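PDB 4F4E: aromatic-amino-acid aminotransferase from Burkholderia pseudomallei, which probably transfers amino groups between aromatic amino acids such as tyrosine and 2-oxoglutarate, using covalently bound pyridoxal phosphate as cofactor in a homodimer. Local coordinates for residues Ser110-Ala114 against Ala115-Val119; Ala158-Met162 against Ala163-Val167; Pro309-His312 against Gly313-Val317; Val381-Leu384 against Arg385-Gly389. All coordinates share one frame; numbering follows the deposited sequence.

How the interactions relate
All four contacts are local turns that follow one another along the chain; none nests within or crosses another. Interaction 1 closes the short helix 111-114 and leads into strand 118-124, the first strand and one border of the eight-stranded mixed sheet. Interaction 2 turns helix 154-162 into strand 167-174 near the other border; the nearest atoms of the two contacts are about 15 Å apart. Interaction 3 opens helix 312-322 at the dimer interface, and interactions 2 and 3 both touch the second subunit. Interaction 4 lies in the last turns of helix 378-388, ahead of strand 390-391, its centre about 52 Å from that of interaction 1, on opposite sides of the chain's centre.

Interaction 1: Ser110-Ala114 against Ala115-Val119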
ATOM      1  N   SER A 110      25.483 -11.808 -10.014  1.00 21.92           N
ATOM      2  CA  SER A 110      25.008 -12.800  -9.083  1.00 20.06           C
ATOM      3  C   SER A 110      24.641 -14.102  -9.741  1.00 18.87           C
ATOM      4  O   SER A 110      23.837 -14.109 -10.653  1.00 18.57           O
ATOM      5  CB  SER A 110      23.736 -12.275  -8.410  1.00 20.21           C
ATOM      6  OG  SER A 110      23.166 -13.282  -7.603  1.00 18.86           O
ATOM      7  N   PRO A 111      25.185 -15.230  -9.255  1.00 17.48           N
ATOM      8  CA  PRO A 111      24.774 -16.518  -9.770  1.00 17.34           C
ATOM      9  C   PRO A 111      23.354 -16.886  -9.352  1.00 16.08           C
ATOM     10  O   PRO A 111      22.743 -17.701 -10.009  1.00 15.56           O
ATOM     11  CB  PRO A 111      25.770 -17.516  -9.151  1.00 18.04           C
ATOM     12  CG  PRO A 111      26.693 -16.743  -8.331  1.00 18.79           C
ATOM     13  CD  PRO A 111      26.225 -15.333  -8.221  1.00 18.39           C
ATOM     14  N   LEU A 112      22.865 -16.339  -8.228  1.00 15.90           N
ATOM     15  CA  LEU A 112      21.481 -16.600  -7.837  1.00 15.74           C
ATOM     16  C   LEU A 112      20.502 -15.964  -8.818  1.00 14.94           C
ATOM     17  O   LEU A 112      19.529 -16.595  -9.264  1.00 14.33           O
ATOM     18  CB  LEU A 112      21.227 -16.111  -6.415  1.00 15.93           C
ATOM     19  CG  LEU A 112      22.061 -16.776  -5.325  1.00 16.92           C
ATOM     20  CD1 LEU A 112      21.649 -16.164  -3.978  1.00 16.74           C
ATOM     21  CD2 LEU A 112      21.865 -18.285  -5.333  1.00 17.25           C
ATOM     22  N   ILE A 113      20.778 -14.735  -9.228  1.00 14.73           N
ATOM     23  CA  ILE A 113      19.943 -14.134 -10.235  1.00 14.51           C
ATOM     24  C   ILE A 113      20.024 -14.931 -11.517  1.00 14.93           C
ATOM     25  O   ILE A 113      18.998 -15.219 -12.120  1.00 15.15           O
ATOM     26  CB  ILE A 113      20.322 -12.672 -10.530  1.00 14.82           C
ATOM     27  CG1 ILE A 113      20.162 -11.820  -9.279  1.00 14.62           C
ATOM     28  CG2 ILE A 113      19.459 -12.133 -11.696  1.00 14.31           C
ATOM     29  CD1 ILE A 113      20.682 -10.404  -9.456  1.00 14.65           C
ATOM     30  N   ALA A 114      21.234 -15.292 -11.950  1.00 15.30           N
ATOM     31  CA  ALA A 114      21.400 -16.028 -13.218  1.00 15.57           C
ATOM     32  C   ALA A 114      20.641 -17.354 -13.208  1.00 15.72           C
ATOM     33  O   ALA A 114      20.193 -17.803 -14.254  1.00 16.18           O
ATOM     34  CB  ALA A 114      22.874 -16.268 -13.545  1.00 16.40           C
ATOM     35  N   ALA A 115      20.518 -17.976 -12.029  1.00 15.33           N
ATOM     36  CA  ALA A 115      19.873 -19.295 -11.878  1.00 15.67           C
ATOM     37  C   ALA A 115      18.362 -19.175 -11.632  1.00 15.26           C
ATOM     38  O   ALA A 115      17.685 -20.178 -11.424  1.00 15.81           O
ATOM     39  CB  ALA A 115      20.513 -20.081 -10.718  1.00 16.13           C
ATOM     40  N   GLY A 116      17.842 -17.947 -11.634  1.00 14.35           N
ATOM     41  CA  GLY A 116      16.424 -17.716 -11.398  1.00 13.52           C
ATOM     42  C   GLY A 116      15.922 -18.035 -10.014  1.00 12.94           C
ATOM     43  O   GLY A 116      14.759 -18.408  -9.823  1.00 12.31           O
ATOM     44  N   ARG A 117      16.804 -17.932  -9.043  1.00 12.73           N
ATOM     45  CA  ARG A 117      16.498 -18.337  -7.697  1.00 12.60           C
ATOM     46  C   ARG A 117      16.002 -17.193  -6.827  1.00 12.06           C
ATOM     47  O   ARG A 117      15.612 -17.461  -5.695  1.00 12.89           O
ATOM     48  CB  ARG A 117      17.726 -18.995  -7.059  1.00 13.50           C
ATOM     49  CG  ARG A 117      17.916 -20.407  -7.525  1.00 14.76           C
ATOM     50  CD  ARG A 117      19.233 -20.998  -7.042  1.00 15.68           C
ATOM     51  NE  ARG A 117      19.348 -20.954  -5.598  1.00 16.39           N
ATOM     52  CZ  ARG A 117      20.402 -21.374  -4.906  1.00 18.08           C
ATOM     53  NH1 ARG A 117      21.434 -21.903  -5.527  1.00 19.37           N
ATOM     54  NH2 ARG A 117      20.420 -21.264  -3.572  1.00 18.96           N
ATOM     55  N   VAL A 118      16.031 -15.936  -7.308  1.00 11.43           N
ATOM     56  CA  VAL A 118      15.608 -14.786  -6.505  1.00 10.95           C
ATOM     57  C   VAL A 118      14.253 -14.277  -6.965  1.00 10.53           C
ATOM     58  O   VAL A 118      14.028 -14.047  -8.164  1.00 11.27           O
ATOM     59  CB  VAL A 118      16.625 -13.631  -6.581  1.00 11.38           C
ATOM     60  CG1 VAL A 118      16.322 -12.553  -5.528  1.00 11.21           C
ATOM     61  CG2 VAL A 118      18.039 -14.194  -6.438  1.00 11.59           C
ATOM     62  N   VAL A 119      13.368 -14.110  -5.998  1.00 10.01           N
ATOM     63  CA  VAL A 119      12.038 -13.552  -6.172  1.00  9.99           C
ATOM     64  C   VAL A 119      12.061 -12.158  -5.599  1.00  9.51           C
ATOM     65  O   VAL A 119      12.487 -11.978  -4.466  1.00  9.51           O
ATOM     66  CB  VAL A 119      11.017 -14.403  -5.360  1.00 10.38           C
ATOM     67  CG1 VAL A 119       9.649 -13.739  -5.374  1.00 10.62           C
ATOM     68  CG2 VAL A 119      10.951 -15.828  -5.911  1.00 10.76           C
TER
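Leu112 and Arg117 meet where the short helix 111-114 turns toward strand 118-124, and this is the tight part of the contact. Leu112 CD2 lies 3.4 Å from Arg117 CZ; the methyl sits over the middle of one guanidinium face. The Arg117 chain bends at chi3 (57°), which folds the guanidinium back over the leucine. Nearer the backbone, Leu112 CB packs on Val118 CG2 at 3.7 Å. With CG1 of Val118 anti to the backbone N (chi1 -169°), it is CG2 that faces Leu112.

The backbone closes the turn as a Schellman motif. Arg117 N donates to Leu112 O at 3.0 Å, with a nearly straight N-H...O angle of 167°, and Gly116 N donates to Ile113 O, also at 3.0 Å, from well above the carbonyl plane. Gly116 has positive phi, which favours glycine. At the other end of the helix, Ser110 OG caps the first turn by accepting from Ile113 N at 3.2 Å and, weakly, from Leu112 N.

The solvent side is looser. Pro111 and Ala114 are exposed, and Ala115 N makes only weak bonds, to Pro111 O and Leu112 O.

A separate light touch, Ile113 CG1 to Val118 CG2 at 4.3 Å, faces helix 95-106, on which both residues lean. Beyond the turn, Arg117 NE and NH2 bond to Thr285 O and Asn258 OD1, while Val119 pairs through its backbone with Ile283 of strand 278-284 and packs against helix 288-303.

Interaction 2: Ala158-Met162 against Ala163-Val167; sequences ALFDM and AGFEV
Leu159 O receives the N-H of Ala163 at 2.9 Å, an i to i+4 bond of the last turn of helix 154-162. The leucine's side chain also reaches its neighbour: Leu159 CD2 lies over the centre of one face of the Phe160 ring.

Phe160 follows and carries most of the side-chain contact. Its carbonyl O accepts from Phe165 N at 3.0 Å, with an N-H...O angle of 160°, and the same oxygen lies in the plane of the Phe165 ring, 3.4 Å from Phe165 CD2 at the ring's edge. Phe165 CD2 in turn comes to the edge of the Phe160 ring, in its plane and 3.9 Å from Phe160 CD1, the two side chains crossing at a slant. Phe160 CB also packs against Val167 CG2, again at 3.9 Å.

Asp161 O accepts from Gly164 N at 3.0 Å, the donor standing 65° out of the carbonyl plane. Together with the Phe165-Phe160 bond this makes a Schellman motif, and Gly164 takes positive phi (111°), a conformation that glycine readily adopts. Asp161 CA makes a CA-H...O contact with Phe165 O at 3.5 Å. A water accepts from Val167 N at 2.8 Å; its further link to Asp161 OD1 is weak and doubtful.

Met162, in the last turn, packs on Thr304 of the second subunit. Inward, Phe160 and Phe165 both press on Val146 of strand 146-150, with Ala134 and Arg138 of helix 125-140 and strand 197-201 close by.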
ATOM      1  N   ALA A 158       6.103  -3.905  16.389  1.00 10.64           N
ATOM      2  CA  ALA A 158       4.686  -3.657  16.143  1.00 10.92           C
ATOM      3  C   ALA A 158       4.200  -4.446  14.923  1.00 10.65           C
ATOM      4  O   ALA A 158       3.156  -5.072  14.955  1.00 11.37           O
ATOM      5  CB  ALA A 158       4.442  -2.165  15.949  1.00 10.95           C
ATOM      6  N   LEU A 159       4.986  -4.429  13.848  1.00  9.67           N
ATOM      7  CA  LEU A 159       4.586  -5.118  12.613  1.00  9.52           C
ATOM      8  C   LEU A 159       4.486  -6.640  12.745  1.00  9.36           C
ATOM      9  O   LEU A 159       3.513  -7.259  12.335  1.00  9.62           O
ATOM     10  CB  LEU A 159       5.516  -4.700  11.452  1.00  8.77           C
ATOM     11  CG  LEU A 159       5.194  -5.269  10.081  1.00  8.57           C
ATOM     12  CD1 LEU A 159       5.609  -4.256   8.955  1.00  8.18           C
ATOM     13  CD2 LEU A 159       5.861  -6.630   9.855  1.00  8.65           C
ATOM     14  N   PHE A 160       5.484  -7.263  13.339  1.00  9.36           N
ATOM     15  CA  PHE A 160       5.499  -8.695  13.450  1.00  9.88           C
ATOM     16  C   PHE A 160       4.501  -9.168  14.498  1.00 11.21           C
ATOM     17  O   PHE A 160       3.869 -10.202  14.295  1.00 11.12           O
ATOM     18  CB  PHE A 160       6.916  -9.198  13.732  1.00  9.72           C
ATOM     19  CG  PHE A 160       7.787  -9.168  12.521  1.00  9.26           C
ATOM     20  CD1 PHE A 160       7.649 -10.136  11.553  1.00  9.38           C
ATOM     21  CD2 PHE A 160       8.685  -8.130  12.298  1.00  9.23           C
ATOM     22  CE1 PHE A 160       8.439 -10.131  10.388  1.00  9.14           C
ATOM     23  CE2 PHE A 160       9.486  -8.116  11.156  1.00  8.84           C
ATOM     24  CZ  PHE A 160       9.375  -9.119  10.206  1.00  8.86           C
ATOM     25  N   ASP A 161       4.306  -8.401  15.573  1.00 12.06           N
ATOM     26  CA  ASP A 161       3.272  -8.762  16.518  0.70 13.59           C
ATOM     27  C   ASP A 161       1.878  -8.703  15.860  1.00 13.32           C
ATOM     28  O   ASP A 161       1.071  -9.611  16.041  1.00 13.49           O
ATOM     29  CB  ASP A 161       3.345  -7.864  17.738  0.70 14.71           C
ATOM     30  CG  ASP A 161       2.335  -8.220  18.768  0.70 16.91           C
ATOM     31  OD1 ASP A 161       2.600  -9.143  19.551  0.70 19.47           O
ATOM     32  OD2 ASP A 161       1.302  -7.553  18.778  0.70 18.64           O
ATOM     33  N   MET A 162       1.598  -7.645  15.111  1.00 13.89           N
ATOM     34  CA  MET A 162       0.323  -7.552  14.362  1.00 15.13           C
ATOM     35  C   MET A 162       0.166  -8.623  13.304  1.00 14.56           C
ATOM     36  O   MET A 162      -0.960  -9.034  12.971  1.00 14.84           O
ATOM     37  CB  MET A 162       0.196  -6.177  13.717  1.00 16.47           C
ATOM     38  CG  MET A 162      -1.104  -5.958  12.973  1.00 19.54           C
ATOM     39  SD  MET A 162      -2.565  -5.887  14.069  1.00 26.79           S
ATOM     40  CE  MET A 162      -1.981  -4.878  15.412  1.00 21.44           C
ATOM     41  N   ALA A 163       1.276  -9.087  12.742  1.00 13.47           N
ATOM     42  CA  ALA A 163       1.228 -10.168  11.757  1.00 13.18           C
ATOM     43  C   ALA A 163       1.001 -11.560  12.434  1.00 13.50           C
ATOM     44  O   ALA A 163       0.860 -12.555  11.738  1.00 14.15           O
ATOM     45  CB  ALA A 163       2.496 -10.167  10.904  1.00 12.81           C
ATOM     46  N   GLY A 164       0.987 -11.605  13.757  1.00 14.01           N
ATOM     47  CA  GLY A 164       0.663 -12.828  14.515  1.00 14.44           C
ATOM     48  C   GLY A 164       1.797 -13.481  15.288  1.00 14.56           C
ATOM     49  O   GLY A 164       1.589 -14.530  15.916  1.00 15.18           O
ATOM     50  N   PHE A 165       2.982 -12.902  15.262  1.00 13.55           N
ATOM     51  CA  PHE A 165       4.185 -13.525  15.846  1.00 13.79           C
ATOM     52  C   PHE A 165       4.491 -13.036  17.252  1.00 14.24           C
ATOM     53  O   PHE A 165       4.307 -11.880  17.579  1.00 13.43           O
ATOM     54  CB  PHE A 165       5.420 -13.181  14.982  1.00 13.41           C
ATOM     55  CG  PHE A 165       5.369 -13.725  13.578  1.00 13.41           C
ATOM     56  CD1 PHE A 165       5.736 -15.035  13.334  1.00 13.67           C
ATOM     57  CD2 PHE A 165       5.015 -12.920  12.506  1.00 12.93           C
ATOM     58  CE1 PHE A 165       5.716 -15.574  12.050  1.00 13.61           C
ATOM     59  CE2 PHE A 165       4.985 -13.439  11.215  1.00 12.82           C
ATOM     60  CZ  PHE A 165       5.341 -14.771  10.991  1.00 13.43           C
ATOM     61  N   GLU A 166       5.013 -13.918  18.101  1.00 15.23           N
ATOM     62  CA  GLU A 166       5.625 -13.493  19.350  1.00 15.83           C
ATOM     63  C   GLU A 166       7.001 -12.929  18.996  1.00 14.83           C
ATOM     64  O   GLU A 166       7.753 -13.565  18.253  1.00 13.39           O
ATOM     65  CB  GLU A 166       5.772 -14.703  20.289  1.00 19.08           C
ATOM     66  CG  GLU A 166       6.544 -14.400  21.566  1.00 22.22           C
ATOM     67  CD  GLU A 166       6.824 -15.635  22.417  1.00 25.12           C
ATOM     68  OE1 GLU A 166       6.145 -16.662  22.206  1.00 26.90           O
ATOM     69  OE2 GLU A 166       7.749 -15.544  23.277  1.00 28.40           O
ATOM     70  N   VAL A 167       7.342 -11.761  19.545  1.00 13.51           N
ATOM     71  CA  VAL A 167       8.612 -11.089  19.240  1.00 12.85           C
ATOM     72  C   VAL A 167       9.496 -11.111  20.491  1.00 13.20           C
ATOM     73  O   VAL A 167       9.051 -10.805  21.584  1.00 13.57           O
ATOM     74  CB  VAL A 167       8.374  -9.646  18.752  1.00 12.42           C
ATOM     75  CG1 VAL A 167       9.717  -8.947  18.447  1.00 11.71           C
ATOM     76  CG2 VAL A 167       7.438  -9.643  17.523  1.00 11.62           C
TER
HETATM   77  O   HOH W   1       5.362 -10.439  21.000  1.00 26.24           O

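Interaction 3: Pro309-His312 against Gly313-Val317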
ATOM      1  N   PRO A 309       0.804  -2.583  -6.527  1.00  7.15           N
ATOM      2  CA  PRO A 309       1.405  -1.381  -5.953  1.00  7.05           C
ATOM      3  C   PRO A 309       1.291  -0.131  -6.822  1.00  7.18           C
ATOM      4  O   PRO A 309       0.957  -0.205  -7.997  1.00  7.23           O
ATOM      5  CB  PRO A 309       2.878  -1.809  -5.755  1.00  7.08           C
ATOM      6  CG  PRO A 309       3.111  -2.689  -6.939  1.00  7.17           C
ATOM      7  CD  PRO A 309       1.792  -3.417  -7.215  1.00  7.26           C
ATOM      8  N   PRO A 310       1.580   1.035  -6.234  1.00  7.23           N
ATOM      9  CA  PRO A 310       1.521   2.282  -6.978  1.00  7.53           C
ATOM     10  C   PRO A 310       2.655   2.417  -7.958  1.00  7.84           C
ATOM     11  O   PRO A 310       3.725   1.796  -7.800  1.00  8.38           O
ATOM     12  CB  PRO A 310       1.614   3.350  -5.868  1.00  7.46           C
ATOM     13  CG  PRO A 310       2.376   2.691  -4.780  1.00  7.22           C
ATOM     14  CD  PRO A 310       1.974   1.244  -4.839  1.00  7.30           C
ATOM     15  N   THR A 311       2.443   3.235  -8.971  1.00  7.85           N
ATOM     16  CA  THR A 311       3.329   3.295 -10.117  1.00  7.88           C
ATOM     17  C   THR A 311       4.420   4.348  -9.973  1.00  7.71           C
ATOM     18  O   THR A 311       5.594   4.064 -10.253  1.00  7.74           O
ATOM     19  CB  THR A 311       2.550   3.564 -11.425  1.00  8.15           C
ATOM     20  OG1 THR A 311       1.656   2.476 -11.667  1.00  8.23           O
ATOM     21  CG2 THR A 311       3.513   3.590 -12.681  1.00  8.49           C
ATOM     22  N   HIS A 312       4.048   5.556  -9.548  1.00  7.60           N
ATOM     23  CA  HIS A 312       4.924   6.677  -9.719  1.00  7.69           C
ATOM     24  C   HIS A 312       6.341   6.475  -9.161  1.00  7.57           C
ATOM     25  O   HIS A 312       7.343   6.632  -9.898  1.00  7.62           O
ATOM     26  CB  HIS A 312       4.310   7.928  -9.128  1.00  7.81           C
ATOM     27  CG  HIS A 312       5.073   9.172  -9.515  1.00  7.86           C
ATOM     28  ND1 HIS A 312       5.101   9.611 -10.781  1.00  8.21           N
ATOM     29  CD2 HIS A 312       5.901  10.008  -8.772  1.00  7.87           C
ATOM     30  CE1 HIS A 312       5.885  10.738 -10.851  1.00  8.84           C
ATOM     31  NE2 HIS A 312       6.385  10.974  -9.625  1.00  8.25           N
ATOM     32  N   GLY A 313       6.430   6.197  -7.863  1.00  7.49           N
ATOM     33  CA  GLY A 313       7.722   6.046  -7.211  1.00  7.21           C
ATOM     34  C   GLY A 313       8.601   4.966  -7.832  1.00  7.18           C
ATOM     35  O   GLY A 313       9.794   5.182  -8.145  1.00  7.26           O
ATOM     36  N   GLY A 314       8.056   3.772  -7.937  1.00  7.22           N
ATOM     37  CA  GLY A 314       8.783   2.682  -8.584  1.00  7.34           C
ATOM     38  C   GLY A 314       9.238   2.959  -9.998  1.00  7.68           C
ATOM     39  O   GLY A 314      10.340   2.597 -10.370  1.00  7.57           O
ATOM     40  N   ALA A 315       8.390   3.617 -10.779  1.00  8.17           N
ATOM     41  CA  ALA A 315       8.736   3.953 -12.147  1.00  8.32           C
ATOM     42  C   ALA A 315       9.926   4.916 -12.209  1.00  8.82           C
ATOM     43  O   ALA A 315      10.787   4.793 -13.064  1.00  8.47           O
ATOM     44  CB  ALA A 315       7.553   4.520 -12.888  1.00  8.34           C
ATOM     45  N   ILE A 316       9.923   5.890 -11.302  1.00  8.76           N
ATOM     46  CA  ILE A 316      11.022   6.829 -11.174  1.00  8.98           C
ATOM     47  C   ILE A 316      12.331   6.155 -10.731  1.00  8.75           C
ATOM     48  O   ILE A 316      13.376   6.382 -11.340  1.00  8.65           O
ATOM     49  CB  ILE A 316      10.624   7.988 -10.259  1.00  9.17           C
ATOM     50  CG1 ILE A 316       9.489   8.791 -10.915  1.00  9.55           C
ATOM     51  CG2 ILE A 316      11.787   8.882  -9.921  1.00  9.40           C
ATOM     52  CD1 ILE A 316       9.739   9.502 -12.247  1.00 10.06           C
ATOM     53  N   VAL A 317      12.282   5.305  -9.710  1.00  8.45           N
ATOM     54  CA  VAL A 317      13.491   4.615  -9.291  1.00  8.40           C
ATOM     55  C   VAL A 317      13.972   3.757 -10.454  1.00  9.18           C
ATOM     56  O   VAL A 317      15.179   3.758 -10.757  1.00 10.39           O
ATOM     57  CB  VAL A 317      13.273   3.770  -8.036  1.00  8.05           C
ATOM     58  CG1 VAL A 317      14.470   2.785  -7.764  1.00  7.62           C
ATOM     59  CG2 VAL A 317      12.999   4.648  -6.826  1.00  7.47           C
TER
HETATM   60  O   HOH W   2       5.663   3.127  -6.508  1.00 10.23           O
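Thr311 O accepts from Ala315 N at 2.9 Å; the N-H...O angle is 160° and the donor lies almost on the line of the carbonyl bond. The next bond along, Ile316 N to His312 O at 3.0 Å, repeats the i to i+4 spacing and sets the first turn of helix 312-322. Before it, a water spans the chain's entry: it donates to Pro310 O at 2.7 Å and accepts from Gly314 N at 2.9 Å, so it satisfies a first-turn amide.

The side-chain contact is a CH-pi approach. Ile316 CG1 lies over one face of the His312 imidazole, 4.2 Å from the ring centroid, 17° off its normal and displaced toward the rim. With CG anti to the backbone N (chi1 -169°), the ring is carried along the helix flank to meet it. Thr311 CG2 and Ala315 CB touch more loosely, at 4.2 Å.

Glu276 OE1 of the second subunit accepts from His312 N and, weakly, from Thr311 N, and Thr311 OG1 bonds to Gly275 O of that subunit. His312 NE2 bonds to Glu76 OE2, while the ring stacks on His312 of the second subunit. Glu76 may favour a charged imidazole, whereas the stacked ring would oppose it.

Interaction 4: Val381-Leu384 against Arg385-Gly389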
ATOM      1  N   VAL A 381      18.444  14.965  28.536  1.00 15.37           N
ATOM      2  CA  VAL A 381      17.579  15.263  27.369  1.00 15.04           C
ATOM      3  C   VAL A 381      16.505  16.302  27.755  1.00 16.17           C
ATOM      4  O   VAL A 381      16.233  17.245  26.999  1.00 15.45           O
ATOM      5  CB  VAL A 381      16.958  13.979  26.806  1.00 14.47           C
ATOM      6  CG1 VAL A 381      15.832  14.291  25.822  1.00 13.58           C
ATOM      7  CG2 VAL A 381      18.056  13.108  26.194  1.00 13.42           C
ATOM      8  N   ASP A 382      15.920  16.157  28.950  1.00 16.81           N
ATOM      9  CA  ASP A 382      14.903  17.108  29.410  1.00 18.32           C
ATOM     10  C   ASP A 382      15.538  18.522  29.574  1.00 17.49           C
ATOM     11  O   ASP A 382      14.957  19.524  29.194  1.00 17.13           O
ATOM     12  CB  ASP A 382      14.322  16.703  30.774  1.00 20.19           C
ATOM     13  CG  ASP A 382      13.427  15.480  30.725  1.00 23.08           C
ATOM     14  OD1 ASP A 382      12.754  15.238  29.698  1.00 25.18           O
ATOM     15  OD2 ASP A 382      13.378  14.784  31.771  1.00 25.84           O
ATOM     16  N   ARG A 383      16.741  18.591  30.122  1.00 18.80           N
ATOM     17  CA  ARG A 383      17.418  19.882  30.309  1.00 19.61           C
ATOM     18  C   ARG A 383      17.737  20.474  28.957  1.00 18.00           C
ATOM     19  O   ARG A 383      17.559  21.672  28.754  1.00 17.59           O
ATOM     20  CB  ARG A 383      18.724  19.780  31.107  1.00 22.20           C
ATOM     21  CG  ARG A 383      18.531  19.552  32.601  1.00 25.98           C
ATOM     22  CD  ARG A 383      19.697  20.062  33.433  1.00 28.02           C
ATOM     23  NE  ARG A 383      20.988  19.418  33.161  1.00 31.08           N
ATOM     24  CZ  ARG A 383      21.327  18.171  33.535  1.00 32.61           C
ATOM     25  NH1 ARG A 383      20.478  17.349  34.175  1.00 32.99           N
ATOM     26  NH2 ARG A 383      22.529  17.709  33.242  1.00 32.06           N
ATOM     27  N   LEU A 384      18.212  19.644  28.035  1.00 16.99           N
ATOM     28  CA  LEU A 384      18.599  20.123  26.704  1.00 16.82           C
ATOM     29  C   LEU A 384      17.384  20.758  26.032  1.00 16.89           C
ATOM     30  O   LEU A 384      17.517  21.732  25.301  1.00 15.85           O
ATOM     31  CB  LEU A 384      19.180  18.961  25.886  1.00 17.09           C
ATOM     32  CG  LEU A 384      19.814  19.161  24.521  1.00 18.06           C
ATOM     33  CD1 LEU A 384      21.090  20.016  24.676  1.00 17.37           C
ATOM     34  CD2 LEU A 384      20.114  17.801  23.850  1.00 17.32           C
ATOM     35  N   ARG A 385      16.192  20.197  26.272  1.00 16.81           N
ATOM     36  CA  ARG A 385      14.960  20.702  25.673  1.00 17.24           C
ATOM     37  C   ARG A 385      14.536  22.020  26.337  1.00 17.12           C
ATOM     38  O   ARG A 385      14.329  23.040  25.679  1.00 15.69           O
ATOM     39  CB  ARG A 385      13.852  19.643  25.769  1.00 18.50           C
ATOM     40  CG  ARG A 385      12.508  20.145  25.335  1.00 21.46           C
ATOM     41  CD  ARG A 385      11.407  19.089  25.446  1.00 24.64           C
ATOM     42  NE  ARG A 385      11.182  18.718  26.839  1.00 27.96           N
ATOM     43  CZ  ARG A 385      11.566  17.569  27.385  1.00 31.80           C
ATOM     44  NH1 ARG A 385      12.233  16.645  26.666  1.00 32.93           N
ATOM     45  NH2 ARG A 385      11.302  17.346  28.669  1.00 33.31           N
ATOM     46  N   GLU A 386      14.471  21.998  27.660  1.00 18.09           N
ATOM     47  CA  GLU A 386      13.942  23.130  28.406  1.00 19.78           C
ATOM     48  C   GLU A 386      14.891  24.331  28.354  1.00 17.97           C
ATOM     49  O   GLU A 386      14.459  25.458  28.107  1.00 16.79           O
ATOM     50  CB  GLU A 386      13.704  22.722  29.854  1.00 23.04           C
ATOM     51  CG  GLU A 386      12.572  21.705  29.961  1.00 27.28           C
ATOM     52  CD  GLU A 386      12.508  20.960  31.293  1.00 33.21           C
ATOM     53  OE1 GLU A 386      11.451  20.335  31.538  1.00 42.36           O
ATOM     54  OE2 GLU A 386      13.490  20.946  32.081  1.00 38.17           O
ATOM     55  N   GLU A 387      16.176  24.066  28.572  1.00 17.07           N
ATOM     56  CA  GLU A 387      17.162  25.129  28.677  1.00 17.40           C
ATOM     57  C   GLU A 387      17.568  25.674  27.307  1.00 16.27           C
ATOM     58  O   GLU A 387      17.891  26.855  27.218  1.00 15.75           O
ATOM     59  CB  GLU A 387      18.371  24.659  29.457  1.00 18.44           C
ATOM     60  CG  GLU A 387      18.021  24.349  30.907  1.00 19.53           C
ATOM     61  CD  GLU A 387      19.201  23.845  31.699  1.00 21.25           C
ATOM     62  OE1 GLU A 387      20.167  23.377  31.071  1.00 22.33           O
ATOM     63  OE2 GLU A 387      19.175  23.971  32.952  1.00 23.81           O
ATOM     64  N   PHE A 388      17.524  24.825  26.276  1.00 14.56           N
ATOM     65  CA  PHE A 388      18.161  25.146  24.986  1.00 14.08           C
ATOM     66  C   PHE A 388      17.306  24.965  23.759  1.00 13.96           C
ATOM     67  O   PHE A 388      17.725  25.360  22.683  1.00 13.22           O
ATOM     68  CB  PHE A 388      19.525  24.436  24.856  1.00 14.01           C
ATOM     69  CG  PHE A 388      20.488  24.848  25.905  1.00 14.00           C
ATOM     70  CD1 PHE A 388      21.096  26.083  25.828  1.00 14.31           C
ATOM     71  CD2 PHE A 388      20.745  24.056  27.006  1.00 14.23           C
ATOM     72  CE1 PHE A 388      21.979  26.512  26.784  1.00 14.49           C
ATOM     73  CE2 PHE A 388      21.606  24.504  27.988  1.00 14.70           C
ATOM     74  CZ  PHE A 388      22.212  25.718  27.885  1.00 14.59           C
ATOM     75  N   GLY A 389      16.084  24.429  23.914  1.00 13.63           N
ATOM     76  CA  GLY A 389      15.180  24.235  22.800  1.00 13.15           C
ATOM     77  C   GLY A 389      15.725  23.258  21.769  1.00 13.00           C
ATOM     78  O   GLY A 389      15.378  23.351  20.568  1.00 13.08           O
TER
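Asp382 and Arg385 form the salt bridge of this helical turn. Arg385 NH2 donates to Asp382 OD1 at 2.8 Å with an angle of 156°, and NH1 adds a weak bond to the same oxygen. Asp382 OD1 lies near the guanidinium plane, at its edge, yet the nitrogen meets it from above the carboxylate plane, the two planes being 70° apart. A bend at chi3 (65°) turns the arginine back along the helix to reach a residue three positions earlier.

A second charged pair is looser. Arg383 and Glu387 lie side by side, but Arg383 NE stays 4.6 Å from Glu387 OE1, beyond a salt bridge. The guanidinium is instead bonded through NH2 to Val418 O of helix 408-419.

The backbone bonds are those of a regular helix. Arg385 N donates to Val381 O at 3.0 Å, Glu386 N to Asp382 O at 3.0 Å and Glu387 N to Arg383 O at 2.8 Å. Phe388 N to Leu384 O is weak, at 3.2 Å, but Gly389 N to Arg385 O follows at 2.9 Å.

The apolar contacts are made by Leu384 and Phe388, which rest on Ala414 of helix 408-419; Leu384 also touches Ile390.

Gly389, with positive phi, then leaves the helix, and its backbone pairs with Val52. This is a helix C-terminus turning into strand 390-391, which runs parallel to strand 52-53 in a small two-stranded sheet.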